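Local coordinates for SusD superfamily protein (Bacteroides thetaiotaomicron, PDB 3MCX), which is of unknown function but, as a SusD family protein of the outer membrane, probably helps to capture glycans at the cell surface, at residues A[70-75]-A[436-441]; A[141-146]-A[455-460]; A[254-259]-A[350-355]. All blocks are in the same frame, centred on the assembly; numbering follows the deposited sequence. Where two conformers were deposited one is given.

Contact 1: residues A[70-75]-A[436-441]; sequences PYYEYN and SWHLET
Tyr72 OH is gripped by two bonds from 436-441, one from a side chain and one from the backbone. His438 ND1 lies 2.7 Å from Tyr72 OH, and Leu439 N donates to the same oxygen over 3.1 Å along a nearly straight N-H (164°). The tyrosine gets there because its CG is anti to the backbone N (chi1 170°), which sends the ring out of the last turn of helix 69-72 and toward 436-441. The Tyr72 and His438 rings meet rim to rim, neither over the face of the other, with their planes 16° apart. Leu439 fills the angle beside them, its CG 3.8 Å from Tyr72 CE2.

A second grip sits one residue on. Glu73 stretches out beyond CG, and Thr441 OG1 donates to Glu73 OE2 over 2.7 Å, coming from well above the carboxylate plane; Thr61 OG1 bonds to the same oxygen. Glu73 OE1 instead takes Asn75 ND2 at 3.0 Å through its anti lone pair. An alanine here would remove the acceptor shared by Thr441, Thr61 and Asn75, and would probably loosen the hold on Thr441. Around this carboxylate the chain leaves the helix in a Schellman motif: Tyr74 has positive phi, and Tyr74 N and Asn75 N bond back to Tyr71 O and Pro70 O.

The contact therefore ties a helix end to an irregular loop chiefly through polar tips in a mostly buried setting. On the far side of the imidazole, His438 NE2 bonds to Asp296 OD1, and that carboxylate would probably polarise the ring and strengthen its bond to Tyr72.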
loop_
_atom_site.group_PDB
_atom_site.type_symbol
_atom_site.label_atom_id
_atom_site.label_comp_id
_atom_site.label_asym_id
_atom_site.label_seq_id
_atom_site.Cartn_x
_atom_site.Cartn_y
_atom_site.Cartn_z
ATOM N N PRO A 70 -4.707 16.907 -4.317
ATOM C CA PRO A 70 -3.686 17.050 -5.354
ATOM C C PRO A 70 -3.264 15.737 -5.995
ATOM O O PRO A 70 -2.862 15.737 -7.165
ATOM C CB PRO A 70 -2.519 17.686 -4.589
ATOM C CG PRO A 70 -3.186 18.437 -3.425
ATOM C CD PRO A 70 -4.261 17.483 -3.026
ATOM N N TYR A 71 -3.301 14.631 -5.245
ATOM C CA TYR A 71 -3.101 13.302 -5.816
ATOM C C TYR A 71 -4.274 12.911 -6.730
ATOM O O TYR A 71 -4.098 12.522 -7.898
ATOM C CB TYR A 71 -2.977 12.272 -4.734
ATOM C CG TYR A 71 -1.751 12.344 -3.850
ATOM C CD1 TYR A 71 -0.507 12.708 -4.314
ATOM C CD2 TYR A 71 -1.832 11.921 -2.547
ATOM C CE1 TYR A 71 0.621 12.683 -3.472
ATOM C CE2 TYR A 71 -0.706 11.891 -1.689
ATOM C CZ TYR A 71 0.501 12.255 -2.159
ATOM O OH TYR A 71 1.561 12.231 -1.299
ATOM N N TYR A 72 -5.462 12.983 -6.176
ATOM C CA TYR A 72 -6.695 12.594 -6.882
ATOM C C TYR A 72 -6.867 13.330 -8.196
ATOM O O TYR A 72 -7.324 12.741 -9.185
ATOM C CB TYR A 72 -7.855 12.867 -5.935
ATOM C CG TYR A 72 -9.253 12.779 -6.512
ATOM C CD1 TYR A 72 -9.799 11.566 -6.921
ATOM C CD2 TYR A 72 -10.028 13.902 -6.618
ATOM C CE1 TYR A 72 -11.090 11.515 -7.420
ATOM C CE2 TYR A 72 -11.325 13.853 -7.088
ATOM C CZ TYR A 72 -11.848 12.664 -7.488
ATOM O OH TYR A 72 -13.151 12.621 -7.952
ATOM N N GLU A 73 -6.543 14.624 -8.215
ATOM C CA GLU A 73 -6.682 15.492 -9.381
ATOM C C GLU A 73 -5.469 15.452 -10.325
ATOM O O GLU A 73 -5.471 16.131 -11.347
ATOM C CB GLU A 73 -6.903 16.938 -8.917
ATOM C CG GLU A 73 -8.210 17.089 -8.146
ATOM C CD GLU A 73 -8.336 18.396 -7.388
ATOM O OE1 GLU A 73 -7.443 19.263 -7.443
ATOM O OE2 GLU A 73 -9.394 18.544 -6.700
ATOM N N TYR A 74 -4.422 14.705 -9.959
ATOM C CA TYR A 74 -3.216 14.613 -10.814
ATOM C C TYR A 74 -2.640 15.969 -11.143
ATOM O O TYR A 74 -2.155 16.238 -12.241
ATOM C CB TYR A 74 -3.523 13.783 -12.076
ATOM C CG TYR A 74 -3.587 12.284 -11.817
ATOM C CD1 TYR A 74 -4.697 11.689 -11.237
ATOM C CD2 TYR A 74 -2.554 11.467 -12.229
ATOM C CE1 TYR A 74 -4.735 10.330 -11.004
ATOM C CE2 TYR A 74 -2.595 10.124 -12.021
ATOM C CZ TYR A 74 -3.694 9.539 -11.415
ATOM O OH TYR A 74 -3.727 8.174 -11.191
ATOM N N ASN A 75 -2.639 16.862 -10.158
ATOM C CA ASN A 75 -2.103 18.199 -10.354
ATOM C C ASN A 75 -1.049 18.622 -9.303
ATOM O O ASN A 75 -0.583 19.757 -9.321
ATOM C CB ASN A 75 -3.219 19.238 -10.474
ATOM C CG ASN A 75 -4.075 19.332 -9.245
ATOM O OD1 ASN A 75 -3.654 18.915 -8.174
ATOM N ND2 ASN A 75 -5.292 19.840 -9.401
ATOM N N SER A 436 -20.887 9.596 -10.860
ATOM C CA SER A 436 -21.552 10.892 -10.945
ATOM C C SER A 436 -21.175 11.900 -9.859
ATOM O O SER A 436 -21.510 13.089 -10.022
ATOM C CB SER A 436 -23.079 10.731 -10.991
ATOM O OG SER A 436 -23.564 10.278 -9.758
ATOM N N TRP A 437 -20.542 11.461 -8.773
ATOM C CA TRP A 437 -20.078 12.411 -7.771
ATOM C C TRP A 437 -18.587 12.630 -7.715
ATOM O O TRP A 437 -18.098 13.266 -6.794
ATOM C CB TRP A 437 -20.677 12.151 -6.388
ATOM C CG TRP A 437 -20.480 10.765 -5.776
ATOM C CD1 TRP A 437 -19.444 10.342 -5.027
ATOM C CD2 TRP A 437 -21.413 9.670 -5.824
ATOM N NE1 TRP A 437 -19.643 9.050 -4.613
ATOM C CE2 TRP A 437 -20.835 8.606 -5.107
ATOM C CE3 TRP A 437 -22.681 9.492 -6.400
ATOM C CZ2 TRP A 437 -21.489 7.390 -4.922
ATOM C CZ3 TRP A 437 -23.327 8.272 -6.234
ATOM C CH2 TRP A 437 -22.730 7.240 -5.504
ATOM N N HIS A 438 -17.840 12.171 -8.717
ATOM C CA HIS A 438 -16.485 12.634 -8.837
ATOM C C HIS A 438 -16.476 14.143 -8.902
ATOM O O HIS A 438 -17.404 14.803 -9.421
ATOM C CB HIS A 438 -15.814 12.013 -10.053
ATOM C CG HIS A 438 -15.314 10.627 -9.796
ATOM N ND1 HIS A 438 -14.193 10.362 -9.028
ATOM C CD2 HIS A 438 -15.790 9.421 -10.201
ATOM C CE1 HIS A 438 -14.009 9.051 -8.957
ATOM N NE2 HIS A 438 -14.957 8.458 -9.684
ATOM N N LEU A 439 -15.381 14.707 -8.403
ATOM C CA LEU A 439 -15.330 16.151 -8.292
ATOM C C LEU A 439 -15.195 16.829 -9.647
ATOM O O LEU A 439 -14.530 16.307 -10.545
ATOM C CB LEU A 439 -14.183 16.598 -7.408
ATOM C CG LEU A 439 -14.234 16.043 -6.011
ATOM C CD1 LEU A 439 -13.139 16.719 -5.106
ATOM C CD2 LEU A 439 -15.614 16.121 -5.377
ATOM N N GLU A 440 -15.740 18.032 -9.763
ATOM C CA GLU A 440 -15.651 18.791 -11.000
ATOM C C GLU A 440 -14.216 19.198 -11.322
ATOM O O GLU A 440 -13.878 19.482 -12.463
ATOM C CB GLU A 440 -16.565 20.018 -10.982
ATOM C CG GLU A 440 -18.070 19.687 -10.982
ATOM C CD GLU A 440 -18.504 18.810 -12.145
ATOM O OE1 GLU A 440 -18.101 19.126 -13.283
ATOM O OE2 GLU A 440 -19.259 17.823 -11.902
ATOM N N THR A 441 -13.362 19.264 -10.319
ATOM C CA THR A 441 -11.961 19.581 -10.570
ATOM C C THR A 441 -11.263 18.599 -11.517
ATOM O O THR A 441 -10.254 18.964 -12.134
ATOM C CB THR A 441 -11.159 19.609 -9.247
ATOM O OG1 THR A 441 -11.440 18.421 -8.494
ATOM C CG2 THR A 441 -11.492 20.870 -8.433
#

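Contact 2: residues A[141-146]-A[455-460]; sequences GMPYTN and LRIALP
Three successive bends of the same sense, chi1 -66°, chi2 -63° and chi3 -67°, curl the selenomethionine Met142 so that its selenium comes nearer to 455-460 than the start of the side chain would suggest. SE settles against the short 3-10 turn at 455-457, 3.8 Å from Ala458 CB and 4.1 Å from Ile457 CB. It also lies 4.0 Å from Leu455 O, the acceptor of the weak bond from Ala458 N that closes this turn.

On Ile457, CG2 stands anti to the backbone N and reaches Pro143, where it meets CD at 3.9 Å; the two side chains cross at about a right angle. Leu425 of helix 420-426 touches both of them. Ala458 comes in closest to the main chain: its CB is 3.9 Å from Gly141 C, and the CA atoms of Gly141 and Ala458 are 4.9 Å apart.

The cross-contact is apolar, while backbone bonding between Leu459 and Leu139 fastens the same neighbourhood. The arrangement is a 3-10 turn lodged against the loop that follows a long helix, here 115-140, joining the C-terminal part of a largely helical SusD-family fold to that helix's end.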
loop_
_atom_site.group_PDB
_atom_site.type_symbol
_atom_site.label_atom_id
_atom_site.label_comp_id
_atom_site.label_asym_id
_atom_site.label_seq_id
_atom_site.Cartn_x
_atom_site.Cartn_y
_atom_site.Cartn_z
ATOM N N GLY A 141 8.418 7.152 -9.961
ATOM C CA GLY A 141 8.894 6.544 -11.214
ATOM C C GLY A 141 7.721 5.981 -11.987
ATOM O O GLY A 141 6.732 5.523 -11.410
HETATM N N MSE A 142 7.832 6.008 -13.311
HETATM C CA MSE A 142 6.815 5.379 -14.157
HETATM C C MSE A 142 6.812 3.867 -13.906
HETATM O O MSE A 142 7.828 3.291 -13.531
HETATM C CB MSE A 142 7.100 5.662 -15.634
HETATM C CG MSE A 142 6.972 7.131 -16.017
HETATM SE SE MSE A 142 5.230 7.916 -15.818
HETATM C CE MSE A 142 4.225 6.950 -17.187
ATOM N N PRO A 143 5.674 3.214 -14.141
ATOM C CA PRO A 143 5.564 1.798 -13.840
ATOM C C PRO A 143 6.603 0.956 -14.583
ATOM O O PRO A 143 6.833 1.125 -15.772
ATOM C CB PRO A 143 4.143 1.427 -14.299
ATOM C CG PRO A 143 3.438 2.684 -14.423
ATOM C CD PRO A 143 4.403 3.776 -14.617
ATOM N N TYR A 144 7.196 0.046 -13.803
ATOM C CA TYR A 144 8.217 -0.846 -14.361
ATOM C C TYR A 144 7.759 -1.491 -15.672
ATOM O O TYR A 144 8.517 -1.589 -16.638
ATOM C CB TYR A 144 8.588 -1.927 -13.340
ATOM C CG TYR A 144 9.650 -2.915 -13.756
ATOM C CD1 TYR A 144 9.352 -3.930 -14.639
ATOM C CD2 TYR A 144 10.941 -2.850 -13.245
ATOM C CE1 TYR A 144 10.301 -4.848 -15.046
ATOM C CE2 TYR A 144 11.900 -3.770 -13.634
ATOM C CZ TYR A 144 11.578 -4.747 -14.546
ATOM O OH TYR A 144 12.512 -5.689 -14.963
ATOM N N THR A 145 6.523 -1.979 -15.673
ATOM C CA THR A 145 6.044 -2.770 -16.805
ATOM C C THR A 145 5.778 -1.974 -18.063
ATOM O O THR A 145 5.546 -2.547 -19.125
ATOM C CB THR A 145 4.780 -3.577 -16.419
ATOM O OG1 THR A 145 3.843 -2.714 -15.786
ATOM C CG2 THR A 145 5.135 -4.713 -15.460
ATOM N N ASN A 146 5.830 -0.652 -17.995
ATOM C CA ASN A 146 5.741 0.136 -19.223
ATOM C C ASN A 146 6.939 -0.084 -20.156
ATOM O O ASN A 146 6.808 0.076 -21.362
ATOM C CB ASN A 146 5.621 1.642 -18.930
ATOM C CG ASN A 146 4.252 2.072 -18.451
ATOM O OD1 ASN A 146 3.373 1.242 -18.188
ATOM N ND2 ASN A 146 4.059 3.386 -18.355
ATOM N N LEU A 455 2.379 10.913 -18.193
ATOM C CA LEU A 455 3.558 11.436 -17.483
ATOM C C LEU A 455 3.210 11.754 -16.048
ATOM O O LEU A 455 4.101 11.675 -15.195
ATOM C CB LEU A 455 4.164 12.655 -18.173
ATOM C CG LEU A 455 4.598 12.493 -19.613
ATOM C CD1 LEU A 455 5.107 13.809 -20.157
ATOM C CD2 LEU A 455 5.614 11.383 -19.677
ATOM N N ARG A 456 1.956 12.123 -15.761
ATOM C CA ARG A 456 1.596 12.519 -14.397
ATOM C C ARG A 456 1.525 11.366 -13.391
ATOM O O ARG A 456 1.390 11.605 -12.185
ATOM C CB ARG A 456 0.280 13.311 -14.411
ATOM C CG ARG A 456 0.347 14.568 -15.239
ATOM C CD ARG A 456 -1.021 15.173 -15.485
ATOM N NE ARG A 456 -1.859 14.253 -16.226
ATOM C CZ ARG A 456 -3.160 14.415 -16.391
ATOM N NH1 ARG A 456 -3.769 15.480 -15.858
ATOM N NH2 ARG A 456 -3.857 13.532 -17.114
ATOM N N ILE A 457 1.613 10.115 -13.854
ATOM C CA ILE A 457 1.674 8.985 -12.945
ATOM C C ILE A 457 2.885 9.073 -12.039
ATOM O O ILE A 457 2.781 8.724 -10.867
ATOM C CB ILE A 457 1.689 7.633 -13.676
ATOM C CG1 ILE A 457 0.268 7.277 -14.134
ATOM C CG2 ILE A 457 2.317 6.521 -12.794
ATOM C CD1 ILE A 457 0.270 6.444 -15.397
ATOM N N ALA A 458 4.039 9.494 -12.579
ATOM C CA ALA A 458 5.239 9.702 -11.782
ATOM C C ALA A 458 5.112 11.064 -11.097
ATOM O O ALA A 458 5.084 12.103 -11.769
ATOM C CB ALA A 458 6.484 9.616 -12.648
ATOM N N LEU A 459 5.051 11.014 -9.773
ATOM C CA LEU A 459 4.978 12.251 -8.990
ATOM C C LEU A 459 6.201 13.090 -9.228
ATOM O O LEU A 459 7.280 12.572 -9.497
ATOM C CB LEU A 459 4.852 11.942 -7.500
ATOM C CG LEU A 459 3.548 11.279 -7.059
ATOM C CD1 LEU A 459 3.605 11.016 -5.576
ATOM C CD2 LEU A 459 2.358 12.166 -7.369
ATOM N N PRO A 460 6.080 14.413 -9.106
ATOM C CA PRO A 460 7.270 15.225 -9.222
ATOM C C PRO A 460 8.254 14.976 -8.084
ATOM O O PRO A 460 7.848 14.825 -6.953
ATOM C CB PRO A 460 6.747 16.668 -9.178
ATOM C CG PRO A 460 5.493 16.535 -8.422
ATOM C CD PRO A 460 4.903 15.197 -8.705
#

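Contact 3: residues A[254-259]-A[350-355]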
loop_
_atom_site.group_PDB
_atom_site.type_symbol
_atom_site.label_atom_id
_atom_site.label_comp_id
_atom_site.label_asym_id
_atom_site.label_seq_id
_atom_site.Cartn_x
_atom_site.Cartn_y
_atom_site.Cartn_z
ATOM N N SER A 254 -6.457 -12.882 11.591
ATOM C CA SER A 254 -5.837 -14.068 11.015
ATOM C C SER A 254 -5.256 -13.918 9.611
ATOM O O SER A 254 -4.432 -14.743 9.224
ATOM C CB SER A 254 -6.815 -15.251 11.040
ATOM O OG SER A 254 -7.886 -15.059 10.128
ATOM N N GLU A 255 -5.659 -12.906 8.856
ATOM C CA GLU A 255 -5.068 -12.710 7.548
ATOM C C GLU A 255 -3.837 -11.818 7.591
ATOM O O GLU A 255 -3.081 -11.768 6.628
ATOM C CB GLU A 255 -6.065 -12.072 6.573
ATOM C CG GLU A 255 -7.214 -12.965 6.115
ATOM C CD GLU A 255 -7.864 -12.486 4.804
ATOM O OE1 GLU A 255 -7.291 -11.614 4.079
ATOM O OE2 GLU A 255 -8.961 -13.007 4.514
ATOM N N SER A 256 -3.657 -11.057 8.673
ATOM C CA SER A 256 -2.627 -10.017 8.710
ATOM C C SER A 256 -1.228 -10.603 8.723
ATOM O O SER A 256 -0.907 -11.378 9.636
ATOM C CB SER A 256 -2.811 -9.175 9.972
ATOM O OG SER A 256 -1.849 -8.147 9.981
ATOM N N LEU A 257 -0.409 -10.259 7.730
ATOM C CA LEU A 257 0.946 -10.809 7.650
ATOM C C LEU A 257 1.993 -9.840 8.201
ATOM O O LEU A 257 2.969 -10.264 8.811
ATOM C CB LEU A 257 1.262 -11.205 6.219
ATOM C CG LEU A 257 0.447 -12.373 5.664
ATOM C CD1 LEU A 257 0.438 -12.322 4.137
ATOM C CD2 LEU A 257 1.028 -13.693 6.107
ATOM N N PHE A 258 1.803 -8.553 7.963
ATOM C CA PHE A 258 2.641 -7.497 8.559
ATOM C C PHE A 258 1.717 -6.327 8.833
ATOM O O PHE A 258 1.045 -5.839 7.951
ATOM C CB PHE A 258 3.779 -7.130 7.623
ATOM C CG PHE A 258 4.620 -5.928 8.046
ATOM C CD1 PHE A 258 4.924 -5.676 9.378
ATOM C CD2 PHE A 258 5.136 -5.087 7.084
ATOM C CE1 PHE A 258 5.713 -4.566 9.727
ATOM C CE2 PHE A 258 5.944 -3.973 7.454
ATOM C CZ PHE A 258 6.190 -3.721 8.764
ATOM N N GLU A 259 1.702 -5.901 10.097
ATOM C CA GLU A 259 0.802 -4.848 10.555
ATOM C C GLU A 259 1.512 -4.059 11.650
ATOM O O GLU A 259 2.054 -4.642 12.584
ATOM C CB GLU A 259 -0.479 -5.502 11.067
ATOM C CG GLU A 259 -1.466 -4.603 11.777
ATOM C CD GLU A 259 -2.691 -5.422 12.193
ATOM O OE1 GLU A 259 -3.145 -6.263 11.375
ATOM O OE2 GLU A 259 -3.185 -5.288 13.323
ATOM N N ASN A 350 -4.711 -0.162 13.952
ATOM C CA ASN A 350 -3.419 -0.612 13.430
ATOM C C ASN A 350 -3.337 -0.388 11.918
ATOM O O ASN A 350 -4.344 -0.127 11.245
ATOM C CB ASN A 350 -3.190 -2.083 13.738
ATOM C CG ASN A 350 -2.669 -2.326 15.132
ATOM O OD1 ASN A 350 -2.558 -1.411 15.970
ATOM N ND2 ASN A 350 -2.408 -3.608 15.429
ATOM N N ILE A 351 -2.135 -0.498 11.379
ATOM C CA ILE A 351 -1.877 -0.323 9.959
ATOM C C ILE A 351 -1.451 -1.666 9.357
ATOM O O ILE A 351 -0.274 -2.073 9.445
ATOM C CB ILE A 351 -0.770 0.720 9.676
ATOM C CG1 ILE A 351 -0.972 2.020 10.488
ATOM C CG2 ILE A 351 -0.783 1.016 8.195
ATOM C CD1 ILE A 351 0.113 3.085 10.166
ATOM N N CYS A 352 -2.389 -2.350 8.708
ATOM C CA CYS A 352 -2.058 -3.599 8.054
ATOM C C CYS A 352 -1.385 -3.277 6.730
ATOM O O CYS A 352 -1.941 -2.541 5.881
ATOM C CB CYS A 352 -3.325 -4.412 7.824
ATOM S SG CYS A 352 -2.972 -5.989 7.007
ATOM N N ILE A 353 -0.138 -3.731 6.594
ATOM C CA ILE A 353 0.670 -3.479 5.415
ATOM C C ILE A 353 0.406 -4.499 4.313
ATOM O O ILE A 353 0.323 -4.133 3.148
ATOM C CB ILE A 353 2.174 -3.447 5.794
ATOM C CG1 ILE A 353 2.460 -2.443 6.904
ATOM C CG2 ILE A 353 3.068 -3.189 4.530
ATOM C CD1 ILE A 353 2.099 -0.997 6.589
ATOM N N ILE A 354 0.263 -5.776 4.674
ATOM C CA ILE A 354 -0.109 -6.802 3.701
ATOM C C ILE A 354 -0.822 -7.940 4.426
ATOM O O ILE A 354 -0.480 -8.292 5.550
ATOM C CB ILE A 354 1.121 -7.284 2.869
ATOM C CG1 ILE A 354 0.709 -8.228 1.743
ATOM C CG2 ILE A 354 2.170 -7.914 3.771
ATOM C CD1 ILE A 354 1.736 -8.300 0.597
ATOM N N ARG A 355 -1.847 -8.482 3.783
ATOM C CA ARG A 355 -2.610 -9.581 4.348
ATOM C C ARG A 355 -2.871 -10.695 3.325
ATOM O O ARG A 355 -2.657 -10.555 2.119
ATOM C CB ARG A 355 -3.907 -9.086 4.976
ATOM C CG ARG A 355 -4.902 -8.531 4.027
ATOM C CD ARG A 355 -6.135 -8.043 4.789
ATOM N NE ARG A 355 -7.087 -7.344 3.917
ATOM C CZ ARG A 355 -8.122 -7.874 3.248
ATOM N NH1 ARG A 355 -8.518 -9.132 3.428
ATOM N NH2 ARG A 355 -8.828 -7.107 2.443
#
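This is a two-stranded antiparallel ribbon interrupted by two consecutive classic beta bulges, buried among the helices of the SusD fold. In the first bulge Leu257 N donates to Ile354 O at 2.9 Å, in the carbonyl plane, while Phe258 N adds a weak bond to the same oxygen. The second mirrors it from the other strand: Ile353 N reaches Phe258 O at 2.8 Å, and Ile354 N joins weakly.

Ser256, Glu259, Cys352 and Arg355 share one face of the ribbon; Phe258 and Ile354 share the other, against helix 201-214. Ile353 lies alongside Phe258 and puts CG1 over one face of its ring, 4.1 Å from the centroid, a CH-pi contact.

At the N-cap of helix 356-370, Arg355 runs extended to a salt bridge, NH1 to Glu255 OE1 at 2.8 Å. Glu255 OE1 sits near the guanidinium plane, while Arg355 NH1 comes from above the carboxylate plane. Ser357 OG also bonds to that oxygen, while Glu413 and Glu417 take up the arginine's other nitrogens. Glu259 has each oxygen held: Ser256 OG donates to OE1 at 2.7 Å, and Asn350 ND2, 2.8 Å from Glu259 OE2, meets its anti lone pair with the amide plane turned 69° from the carboxylate.

In the fold
Along the chain the order is 70-75, 141-146, 254-259, 350-355, 436-441, 455-460, so contacts 1 and 2 interlock while contact 3 is nested inside the loops both close. Contacts 1 and 2 have centres about 19 Å apart and touch: Tyr71 CE1 packs on Leu459 CD1 at 4.0 Å, and helix 81-106 lies against both residues. Arg52 also bonds to Tyr74 in one and Arg456 in the other. Contact 3, with its centre about 29 Å from that of contact 1 and 27 Å from that of contact 2, lies across the chain's centre from them. Two neighbouring contacts thus bind early segments to the C-terminal region, while the ribbon joins two segments from the middle of the sequence.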